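Local coordinates for protein YcaO (Methanopyrus kandleri, PDB 6CIB) that binds ATP-type nucleotides and magnesium and probably activates a peptide backbone amide with ATP during thioamidation of ribosomal peptides, at residues Phe38-Gly43 against Ala259-Glu264; Pro46-Arg51 against Thr66-Ala71; Arg199-Val204 against Thr223-Val228. All coordinates share one frame; numbering follows the deposited sequence.

Contact 1: residues Phe38-Gly43 against Ala259-Glu264. With OXM (oxamic acid), chain I.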
loop_
_atom_site.group_PDB
_atom_site.type_symbol
_atom_site.label_atom_id
_atom_site.label_comp_id
_atom_site.label_asym_id
_atom_site.label_seq_id
_atom_site.Cartn_x
_atom_site.Cartn_y
_atom_site.Cartn_z
ATOM N N PHE A 38 -10.734 12.857 13.509
ATOM C CA PHE A 38 -9.839 14.001 13.682
ATOM C C PHE A 38 -9.372 14.516 12.321
ATOM O O PHE A 38 -9.070 13.723 11.427
ATOM C CB PHE A 38 -8.597 13.608 14.489
ATOM C CG PHE A 38 -8.892 13.077 15.867
ATOM C CD1 PHE A 38 -9.077 13.952 16.946
ATOM C CD2 PHE A 38 -8.966 11.698 16.092
ATOM C CE1 PHE A 38 -9.340 13.464 18.223
ATOM C CE2 PHE A 38 -9.223 11.202 17.372
ATOM C CZ PHE A 38 -9.403 12.087 18.436
ATOM N N SER A 39 -9.274 15.834 12.195
ATOM C CA SER A 39 -8.719 16.462 10.996
ATOM C C SER A 39 -7.410 17.175 11.275
ATOM O O SER A 39 -7.332 18.051 12.142
ATOM C CB SER A 39 -9.723 17.441 10.382
ATOM O OG SER A 39 -10.860 16.751 9.914
ATOM N N ASP A 40 -6.376 16.783 10.539
ATOM C CA ASP A 40 -5.068 17.430 10.622
ATOM C C ASP A 40 -4.738 18.079 9.283
ATOM O O ASP A 40 -5.382 17.796 8.277
ATOM C CB ASP A 40 -3.987 16.401 11.004
ATOM C CG ASP A 40 -4.041 15.996 12.490
ATOM O OD1 ASP A 40 -4.885 16.535 13.242
ATOM O OD2 ASP A 40 -3.234 15.125 12.908
ATOM N N ARG A 41 -3.749 18.955 9.279
ATOM C CA ARG A 41 -3.159 19.436 8.039
ATOM C C ARG A 41 -1.659 19.534 8.264
ATOM O O ARG A 41 -1.196 20.258 9.153
ATOM C CB ARG A 41 -3.756 20.786 7.610
ATOM C CG ARG A 41 -3.660 21.091 6.104
ATOM C CD ARG A 41 -4.413 22.368 5.685
ATOM N NE ARG A 41 -4.091 23.426 6.623
ATOM C CZ ARG A 41 -4.924 24.000 7.482
ATOM N NH1 ARG A 41 -6.226 23.722 7.499
ATOM N NH2 ARG A 41 -4.429 24.901 8.306
ATOM N N VAL A 42 -0.900 18.787 7.473
ATOM C CA VAL A 42 0.553 18.785 7.607
ATOM C C VAL A 42 1.097 19.561 6.420
ATOM O O VAL A 42 1.018 19.096 5.271
ATOM C CB VAL A 42 1.130 17.351 7.713
ATOM C CG1 VAL A 42 2.650 17.378 7.773
ATOM C CG2 VAL A 42 0.565 16.642 8.944
ATOM N N GLY A 43 1.623 20.753 6.713
ATOM C CA GLY A 43 1.888 21.776 5.693
ATOM C C GLY A 43 0.608 21.973 4.903
ATOM O O GLY A 43 -0.433 22.262 5.502
ATOM N N ALA A 259 2.846 10.713 14.115
ATOM C CA ALA A 259 3.924 10.884 15.091
ATOM C C ALA A 259 3.608 12.030 16.059
ATOM O O ALA A 259 3.833 11.905 17.260
ATOM C CB ALA A 259 5.258 11.104 14.388
ATOM N N ARG A 260 3.051 13.121 15.532
ATOM C CA ARG A 260 2.662 14.282 16.339
ATOM C C ARG A 260 1.495 14.001 17.285
ATOM O O ARG A 260 1.303 14.725 18.256
ATOM C CB ARG A 260 2.338 15.475 15.445
ATOM C CG ARG A 260 3.569 16.185 14.921
ATOM C CD ARG A 260 3.218 17.049 13.727
ATOM N NE ARG A 260 4.430 17.472 13.032
ATOM C CZ ARG A 260 4.491 18.441 12.118
ATOM N NH1 ARG A 260 3.409 19.121 11.775
ATOM N NH2 ARG A 260 5.652 18.735 11.553
ATOM N N ARG A 261 0.722 12.955 16.994
ATOM C CA ARG A 261 -0.327 12.479 17.897
ATOM C C ARG A 261 0.144 11.292 18.749
ATOM O O ARG A 261 -0.619 10.771 19.569
ATOM C CB ARG A 261 -1.584 12.086 17.110
ATOM C CG ARG A 261 -2.375 13.274 16.598
ATOM C CD ARG A 261 -3.573 12.846 15.768
ATOM N NE ARG A 261 -4.319 14.040 15.356
ATOM C CZ ARG A 261 -5.235 14.656 16.101
ATOM N NH1 ARG A 261 -5.568 14.188 17.304
ATOM N NH2 ARG A 261 -5.821 15.747 15.641
ATOM N N GLY A 262 1.388 10.866 18.537
ATOM C CA GLY A 262 1.964 9.706 19.229
ATOM C C GLY A 262 1.293 8.376 18.912
ATOM O O GLY A 262 1.240 7.489 19.766
ATOM N N ILE A 263 0.762 8.248 17.695
ATOM C CA ILE A 263 0.180 6.989 17.208
ATOM C C ILE A 263 1.283 6.217 16.481
ATOM O O ILE A 263 2.039 6.801 15.696
ATOM C CB ILE A 263 -1.043 7.235 16.280
ATOM C CG1 ILE A 263 -2.142 8.012 17.017
ATOM C CG2 ILE A 263 -1.601 5.918 15.738
ATOM C CD1 ILE A 263 -3.120 8.736 16.109
ATOM N N GLU A 264 1.378 4.915 16.749
ATOM C CA GLU A 264 2.470 4.086 16.214
ATOM C C GLU A 264 2.001 2.916 15.343
ATOM O O GLU A 264 0.809 2.598 15.306
ATOM C CB GLU A 264 3.364 3.585 17.358
ATOM C CG GLU A 264 4.127 4.689 18.082
ATOM C CD GLU A 264 4.862 4.189 19.310
ATOM O OE1 GLU A 264 5.909 3.526 19.151
ATOM O OE2 GLU A 264 4.400 4.473 20.438
HETATM C C1 OXM I . -9.398 23.559 5.129
HETATM N N1 OXM I . -8.761 24.506 5.810
HETATM O O1 OXM I . -10.352 23.810 4.390
HETATM C C2 OXM I . -8.935 22.177 5.274
HETATM O O2 OXM I . -9.689 21.243 4.919
HETATM O O3 OXM I . -7.796 21.967 5.751
#
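A Schellman motif ends helix 241-260 here, and the arginine just before its positive-phi glycine, Gly262, reaches back to strand 34-42, the edge strand of a three-stranded antiparallel sheet. The backbones stay well apart, with Asp40 CA and Arg261 CA 10.0 Å from each other, so long side chains make the contact. Its tight part is a bidentate salt bridge. Arg261, extended from CG to NE, meets Asp40 tip to tip and side-on: NH2 donates to Asp40 OD1 at 2.7 Å and NE to Asp40 OD2 at 2.9 Å. Both oxygens use their syn lone pairs, the bonds are nearly straight, and the two planes are nearly coplanar, 15° apart, which fixes the rotation of both groups. Asp40 OD2 also takes a hydrogen bond from Ser257 OG, one turn earlier in the helix, so the carboxylate is held from two directions and is likely to stay ionised. Phe38 approaches the same guanidinium obliquely, the planes 40° apart, with its CB over one guanidinium face and Arg261 NH1 above the rim of its ring. The other end is looser. Val42 CG1 comes only within 4.4 Å of Arg260 NH1, and the exposed Arg260 pairs instead with Glu230. On the strand's other face the exposed Arg41 turns from the helix end toward the bound oxamic acid; its chain bends at chi3, and NH1 donates to OXM O3 at 2.9 Å, in the guanidinium plane.

Contact 2: residues Pro46-Arg51 against Thr66-Ala71. With OXM (oxamic acid), chain I; ADP (adenosine-5'-diphosphate), chain G.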
loop_
_atom_site.group_PDB
_atom_site.type_symbol
_atom_site.label_atom_id
_atom_site.label_comp_id
_atom_site.label_asym_id
_atom_site.label_seq_id
_atom_site.Cartn_x
_atom_site.Cartn_y
_atom_site.Cartn_z
ATOM N N PRO A 46 -3.985 17.741 3.832
ATOM C CA PRO A 46 -5.029 17.268 4.737
ATOM C C PRO A 46 -4.799 15.812 5.120
ATOM O O PRO A 46 -4.579 14.961 4.240
ATOM C CB PRO A 46 -6.319 17.377 3.901
ATOM C CG PRO A 46 -5.979 18.219 2.733
ATOM C CD PRO A 46 -4.514 18.044 2.493
ATOM N N VAL A 47 -4.832 15.546 6.424
ATOM C CA VAL A 47 -4.731 14.185 6.960
ATOM C C VAL A 47 -5.949 13.944 7.865
ATOM O O VAL A 47 -6.374 14.839 8.596
ATOM C CB VAL A 47 -3.400 13.944 7.736
ATOM C CG1 VAL A 47 -3.344 12.524 8.315
ATOM C CG2 VAL A 47 -2.192 14.182 6.835
ATOM N N GLU A 48 -6.497 12.734 7.800
ATOM C CA GLU A 48 -7.689 12.363 8.556
ATOM C C GLU A 48 -7.400 11.169 9.454
ATOM O O GLU A 48 -6.759 10.202 9.028
ATOM C CB GLU A 48 -8.831 12.038 7.596
ATOM C CG GLU A 48 -9.409 13.254 6.885
ATOM C CD GLU A 48 -10.241 14.136 7.808
ATOM O OE1 GLU A 48 -11.035 13.601 8.605
ATOM O OE2 GLU A 48 -10.106 15.367 7.726
ATOM N N ILE A 49 -7.849 11.239 10.704
ATOM C CA ILE A 49 -7.614 10.127 11.642
ATOM C C ILE A 49 -8.953 9.587 12.111
ATOM O O ILE A 49 -9.870 10.360 12.411
ATOM C CB ILE A 49 -6.695 10.520 12.832
ATOM C CG1 ILE A 49 -5.289 10.873 12.339
ATOM C CG2 ILE A 49 -6.561 9.389 13.856
ATOM C CD1 ILE A 49 -5.051 12.360 12.257
ATOM N N ARG A 50 -9.052 8.259 12.153
ATOM C CA ARG A 50 -10.245 7.574 12.628
ATOM C C ARG A 50 -9.921 6.656 13.804
ATOM O O ARG A 50 -8.933 5.913 13.768
ATOM C CB ARG A 50 -10.895 6.785 11.484
ATOM C CG ARG A 50 -11.299 7.634 10.268
ATOM C CD ARG A 50 -12.508 8.523 10.571
ATOM N NE ARG A 50 -12.863 9.413 9.459
ATOM C CZ ARG A 50 -12.340 10.623 9.247
ATOM N NH1 ARG A 50 -11.425 11.118 10.076
ATOM N NH2 ARG A 50 -12.732 11.343 8.191
ATOM N N ARG A 51 -10.742 6.741 14.848
ATOM C CA ARG A 51 -10.748 5.756 15.920
ATOM C C ARG A 51 -11.896 4.787 15.628
ATOM O O ARG A 51 -13.053 5.201 15.490
ATOM C CB ARG A 51 -10.904 6.435 17.286
ATOM C CG ARG A 51 -10.756 5.498 18.483
ATOM C CD ARG A 51 -10.577 6.260 19.796
ATOM N NE ARG A 51 -11.750 7.052 20.171
ATOM C CZ ARG A 51 -12.773 6.612 20.905
ATOM N NH1 ARG A 51 -12.797 5.370 21.371
ATOM N NH2 ARG A 51 -13.790 7.423 21.182
ATOM N N THR A 66 -4.718 15.139 -1.504
ATOM C CA THR A 66 -4.398 16.523 -1.848
ATOM C C THR A 66 -5.524 17.479 -1.451
ATOM O O THR A 66 -5.289 18.687 -1.320
ATOM C CB THR A 66 -4.088 16.696 -3.342
ATOM O OG1 THR A 66 -5.217 16.262 -4.108
ATOM C CG2 THR A 66 -2.861 15.872 -3.734
ATOM N N THR A 67 -6.732 16.938 -1.276
ATOM C CA THR A 67 -7.913 17.705 -0.888
ATOM C C THR A 67 -8.527 17.086 0.366
ATOM O O THR A 67 -8.321 15.900 0.649
ATOM C CB THR A 67 -9.002 17.706 -1.986
ATOM O OG1 THR A 67 -9.384 16.356 -2.262
ATOM C CG2 THR A 67 -8.520 18.391 -3.285
ATOM N N ARG A 68 -9.298 17.893 1.097
ATOM C CA ARG A 68 -9.963 17.449 2.326
ATOM C C ARG A 68 -10.977 16.360 2.002
ATOM O O ARG A 68 -11.135 15.404 2.771
ATOM C CB ARG A 68 -10.625 18.639 3.046
ATOM C CG ARG A 68 -11.324 18.316 4.379
ATOM C CD ARG A 68 -10.376 17.782 5.460
ATOM N NE ARG A 68 -9.294 18.717 5.766
ATOM C CZ ARG A 68 -8.224 18.437 6.511
ATOM N NH1 ARG A 68 -8.063 17.229 7.050
ATOM N NH2 ARG A 68 -7.302 19.375 6.711
ATOM N N ILE A 69 -11.653 16.505 0.858
ATOM C CA ILE A 69 -12.590 15.492 0.380
ATOM C C ILE A 69 -11.870 14.143 0.202
ATOM O O ILE A 69 -12.314 13.131 0.766
ATOM C CB ILE A 69 -13.367 15.925 -0.906
ATOM C CG1 ILE A 69 -14.448 16.971 -0.573
ATOM C CG2 ILE A 69 -14.045 14.716 -1.548
ATOM C CD1 ILE A 69 -15.060 17.682 -1.786
ATOM N N GLN A 70 -10.761 14.127 -0.539
ATOM C CA GLN A 70 -10.030 12.862 -0.781
ATOM C C GLN A 70 -9.482 12.245 0.510
ATOM O O GLN A 70 -9.525 11.031 0.677
ATOM C CB GLN A 70 -8.914 13.018 -1.837
ATOM C CG GLN A 70 -8.034 11.772 -2.077
ATOM C CD GLN A 70 -8.805 10.502 -2.461
ATOM O OE1 GLN A 70 -9.949 10.556 -2.921
ATOM N NE2 GLN A 70 -8.160 9.343 -2.279
ATOM N N ALA A 71 -8.992 13.088 1.419
ATOM C CA ALA A 71 -8.522 12.618 2.720
ATOM C C ALA A 71 -9.636 11.933 3.511
ATOM O O ALA A 71 -9.394 10.922 4.182
ATOM C CB ALA A 71 -7.920 13.763 3.518
HETATM C C1 OXM I . -9.398 23.559 5.129
HETATM N N1 OXM I . -8.761 24.506 5.810
HETATM O O1 OXM I . -10.352 23.810 4.390
HETATM C C2 OXM I . -8.935 22.177 5.274
HETATM O O2 OXM I . -9.689 21.243 4.919
HETATM O O3 OXM I . -7.796 21.967 5.751
HETATM P PB ADP G . -3.249 3.536 0.439
HETATM O O1B ADP G . -4.051 2.489 -0.306
HETATM O O2B ADP G . -1.808 3.664 -0.014
HETATM O O3B ADP G . -3.417 3.524 1.940
HETATM P PA ADP G . -5.093 5.777 0.375
HETATM O O1A ADP G . -5.334 6.730 -0.764
HETATM O O2A ADP G . -4.781 6.387 1.716
HETATM O O3A ADP G . -3.850 4.917 -0.134
HETATM O "O5'" ADP G . -6.362 4.796 0.477
HETATM C "C5'" ADP G . -6.806 4.085 1.647
HETATM C "C4'" ADP G . -7.927 3.107 1.248
HETATM O "O4'" ADP G . -9.024 3.828 0.666
HETATM C "C3'" ADP G . -7.508 2.099 0.173
HETATM O "O3'" ADP G . -8.259 0.879 0.326
HETATM C "C2'" ADP G . -7.914 2.774 -1.125
HETATM O "O2'" ADP G . -8.092 1.848 -2.193
HETATM C "C1'" ADP G . -9.206 3.476 -0.718
HETATM N N9 ADP G . -9.475 4.710 -1.489
HETATM C C8 ADP G . -8.707 5.815 -1.488
HETATM N N7 ADP G . -9.226 6.764 -2.299
HETATM C C5 ADP G . -10.360 6.280 -2.816
HETATM C C6 ADP G . -11.398 6.786 -3.745
HETATM N N6 ADP G . -11.300 8.032 -4.268
HETATM N N1 ADP G . -12.428 5.957 -4.044
HETATM C C2 ADP G . -12.532 4.709 -3.525
HETATM N N3 ADP G . -11.623 4.191 -2.667
HETATM C C4 ADP G . -10.532 4.920 -2.281
#
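Two bends in Arg68 fold its chain back on itself: CG stands anti to the backbone N (chi1 -178°), then chi2 and chi3 both turn near +60°, laying the guanidinium over strand 45-54. Glu48, with chi2 at -72°, bends up to meet it. The carboxylate and guanidinium cross at about a right angle, and Arg68 NH1 gives a salt-bridging hydrogen bond to Glu48 OE2 at 2.8 Å, taken on the anti lone pair. The same NH1 makes a weak bond to Val47 O. Pro46 CB sits over the centre of one guanidinium face, 3.4 Å from Arg68 CZ, so the group is packed flat while its edge does the bonding. That edge also holds oxamic acid: Arg68 NE donates to OXM O2 at 2.7 Å and NH2 to OXM O3 at 2.8 Å, two nearly straight bonds.

The other carboxylate oxygen, Glu48 OE1, is gripped end-on by Arg50, whose NH1 and NH2 each lie 2.9 Å from it. Ser39 OG, from the neighbouring strand, bonds Glu48 OE2, so the buried carboxylate is well satisfied and probably remains charged. An alanine in place of Glu48 would remove the carboxylate that the two arginines share, and would probably leave the buried Arg50 and the partly exposed Arg68 less firmly oriented.

Ala71 CB completes the apolar packing, 4.0 Å from Pro46 CB and also against Glu48 CG. At the helix start Thr67 is the N-cap, its OG1 accepting from Gln70 N. Gln70 lies off the strand and reads the adenine: NE2 donates to ADP N7 at 2.8 Å while OE1 accepts from N6. A capped helix laid on a strand through a Glu-Arg salt-bridge network thus borders the nucleotide pocket of this YcaO protein.

Contact 3: residues Arg199-Val204 against Thr223-Val228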
loop_
_atom_site.group_PDB
_atom_site.type_symbol
_atom_site.label_atom_id
_atom_site.label_comp_id
_atom_site.label_asym_id
_atom_site.label_seq_id
_atom_site.Cartn_x
_atom_site.Cartn_y
_atom_site.Cartn_z
ATOM N N ARG A 199 9.477 22.306 4.780
ATOM C CA ARG A 199 9.323 23.379 5.763
ATOM C C ARG A 199 8.787 22.908 7.124
ATOM O O ARG A 199 8.951 23.611 8.116
ATOM C CB ARG A 199 8.464 24.511 5.187
ATOM C CG ARG A 199 9.284 25.539 4.422
ATOM C CD ARG A 199 8.432 26.646 3.816
ATOM N NE ARG A 199 8.468 26.586 2.355
ATOM C CZ ARG A 199 7.425 26.341 1.567
ATOM N NH1 ARG A 199 6.212 26.149 2.074
ATOM N NH2 ARG A 199 7.595 26.300 0.257
ATOM N N GLU A 200 8.175 21.717 7.159
ATOM C CA GLU A 200 7.654 21.113 8.392
ATOM C C GLU A 200 8.720 20.370 9.196
ATOM O O GLU A 200 8.614 20.248 10.421
ATOM C CB GLU A 200 6.510 20.141 8.079
ATOM C CG GLU A 200 5.251 20.773 7.516
ATOM C CD GLU A 200 4.649 21.817 8.438
ATOM O OE1 GLU A 200 4.383 21.506 9.623
ATOM O OE2 GLU A 200 4.444 22.956 7.965
ATOM N N VAL A 201 9.732 19.861 8.497
ATOM C CA VAL A 201 10.817 19.086 9.111
ATOM C C VAL A 201 12.158 19.741 8.767
ATOM O O VAL A 201 12.226 20.964 8.650
ATOM C CB VAL A 201 10.744 17.577 8.724
ATOM C CG1 VAL A 201 9.613 16.882 9.475
ATOM C CG2 VAL A 201 10.587 17.386 7.214
ATOM N N GLY A 202 13.223 18.956 8.624
ATOM C CA GLY A 202 14.510 19.493 8.189
ATOM C C GLY A 202 14.706 19.311 6.698
ATOM O O GLY A 202 14.989 20.277 5.978
ATOM N N ARG A 203 14.556 18.065 6.242
ATOM C CA ARG A 203 14.730 17.697 4.843
ATOM C C ARG A 203 13.694 16.668 4.391
ATOM O O ARG A 203 13.282 15.804 5.168
ATOM C CB ARG A 203 16.146 17.155 4.587
ATOM C CG ARG A 203 17.258 18.192 4.687
ATOM C CD ARG A 203 18.179 18.141 3.482
ATOM N NE ARG A 203 19.163 17.064 3.575
ATOM C CZ ARG A 203 19.941 16.655 2.574
ATOM N NH1 ARG A 203 19.860 17.224 1.372
ATOM N NH2 ARG A 203 20.804 15.664 2.773
ATOM N N VAL A 204 13.273 16.777 3.132
ATOM C CA VAL A 204 12.462 15.745 2.489
ATOM C C VAL A 204 13.192 15.311 1.226
ATOM O O VAL A 204 13.385 16.106 0.308
ATOM C CB VAL A 204 11.010 16.201 2.182
ATOM C CG1 VAL A 204 10.268 15.129 1.384
ATOM C CG2 VAL A 204 10.246 16.504 3.464
ATOM N N THR A 223 12.557 11.616 5.412
ATOM C CA THR A 223 12.729 12.882 6.109
ATOM C C THR A 223 13.912 12.876 7.068
ATOM O O THR A 223 14.267 11.848 7.652
ATOM C CB THR A 223 11.456 13.348 6.855
ATOM O OG1 THR A 223 11.142 12.435 7.911
ATOM C CG2 THR A 223 10.270 13.465 5.896
ATOM N N GLU A 224 14.526 14.046 7.184
ATOM C CA GLU A 224 15.456 14.363 8.249
ATOM C C GLU A 224 14.775 15.435 9.086
ATOM O O GLU A 224 14.175 16.360 8.544
ATOM C CB GLU A 224 16.762 14.875 7.650
ATOM C CG GLU A 224 17.950 14.853 8.596
ATOM C CD GLU A 224 19.252 15.270 7.927
ATOM O OE1 GLU A 224 19.453 14.962 6.729
ATOM O OE2 GLU A 224 20.079 15.903 8.616
ATOM N N ALA A 225 14.841 15.296 10.403
ATOM C CA ALA A 225 14.193 16.236 11.319
ATOM C C ALA A 225 14.999 16.325 12.604
ATOM O O ALA A 225 15.774 15.411 12.920
ATOM C CB ALA A 225 12.758 15.798 11.614
ATOM N N GLU A 226 14.815 17.414 13.348
ATOM C CA GLU A 226 15.494 17.554 14.639
ATOM C C GLU A 226 14.873 16.693 15.739
ATOM O O GLU A 226 15.539 16.362 16.719
ATOM C CB GLU A 226 15.666 19.026 15.052
ATOM C CG GLU A 226 14.393 19.805 15.345
ATOM C CD GLU A 226 14.660 21.260 15.722
ATOM O OE1 GLU A 226 15.810 21.602 16.092
ATOM O OE2 GLU A 226 13.710 22.074 15.649
ATOM N N ARG A 227 13.607 16.324 15.560
ATOM C CA ARG A 227 12.961 15.291 16.372
ATOM C C ARG A 227 12.971 13.970 15.607
ATOM O O ARG A 227 12.599 13.920 14.423
ATOM C CB ARG A 227 11.526 15.687 16.728
ATOM C CG ARG A 227 11.403 16.869 17.685
ATOM C CD ARG A 227 9.962 17.343 17.852
ATOM N NE ARG A 227 9.001 16.243 18.008
ATOM C CZ ARG A 227 8.772 15.564 19.135
ATOM N NH1 ARG A 227 9.429 15.848 20.259
ATOM N NH2 ARG A 227 7.875 14.588 19.137
ATOM N N VAL A 228 13.391 12.909 16.295
ATOM C CA VAL A 228 13.617 11.592 15.689
ATOM C C VAL A 228 12.329 10.884 15.203
ATOM O O VAL A 228 12.337 10.216 14.172
ATOM C CB VAL A 228 14.489 10.690 16.619
ATOM C CG1 VAL A 228 13.707 10.172 17.828
ATOM C CG2 VAL A 228 15.113 9.542 15.845
#
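Val201 comes first in the approach to strand 203-209, its CB lying 3.9 Å from Ala225 CB and its side chain crossing that of Thr223 at about a right angle, with CG2 toward Thr223 CB. Next, Gly202 N donates to Glu224 O at 2.8 Å, in the carbonyl plane. Arg203 N then donates to the same oxygen at 2.9 Å, from 26° above that plane. Two consecutive residues facing one are a classic beta bulge, at the open end of the hairpin formed by strands 203-209 and 217-224. Glycine suits this place, since a CB on Gly202 would collide with Glu224 O.

Arg203 and Glu224 form an antiparallel hydrogen-bonded pair, closed by Glu224 N donating to Arg203 O at 2.9 Å. Their side chains run side by side, CB to CB 3.9 Å, but the guanidinium and carboxylate are turned 79° apart and Arg203 NE stays 3.8 Å from Glu224 OE1, a long salt bridge. Each has another charged partner, Glu205 for Arg203 and Lys286 for Glu224. Val204, in a non-hydrogen-bonded pair with Thr223, sets CG2 3.9 Å from Thr223 CG2 on the opposite face, where helix 241-260 packs; Thr223 OG1 turns to Val232 N and Glu230 O.

The chemistry is therefore divided by face: methyl groups meet beneath the helix, charges lie on the other side, and the main-chain bonds, two of them sharing Glu224 O, set the pairing more firmly than the loose ion pair.

Overall arrangement
Contacts 1 and 2 adjoin, their centres about 11 Å apart, because strands 34-42 and 45-54 are neighbours in one sheet; Asp40 N lies 2.7 Å from Val47 O across that seam. Both also touch oxamic acid, which lies between Arg41 of the first and Arg68 of the second. Contact 2 is the one that reaches the nucleotide, through Gln70, whereas in contact 1 the side chain of Val42 is about 14 Å from ADP. Contact 3 lies away from the annotated sites, its centre about 22 Å from that of contact 2. It meets contact 1 through Glu200, whose OE1 makes a long, weak ion pair with Arg260 NH1 at 3.4 Å.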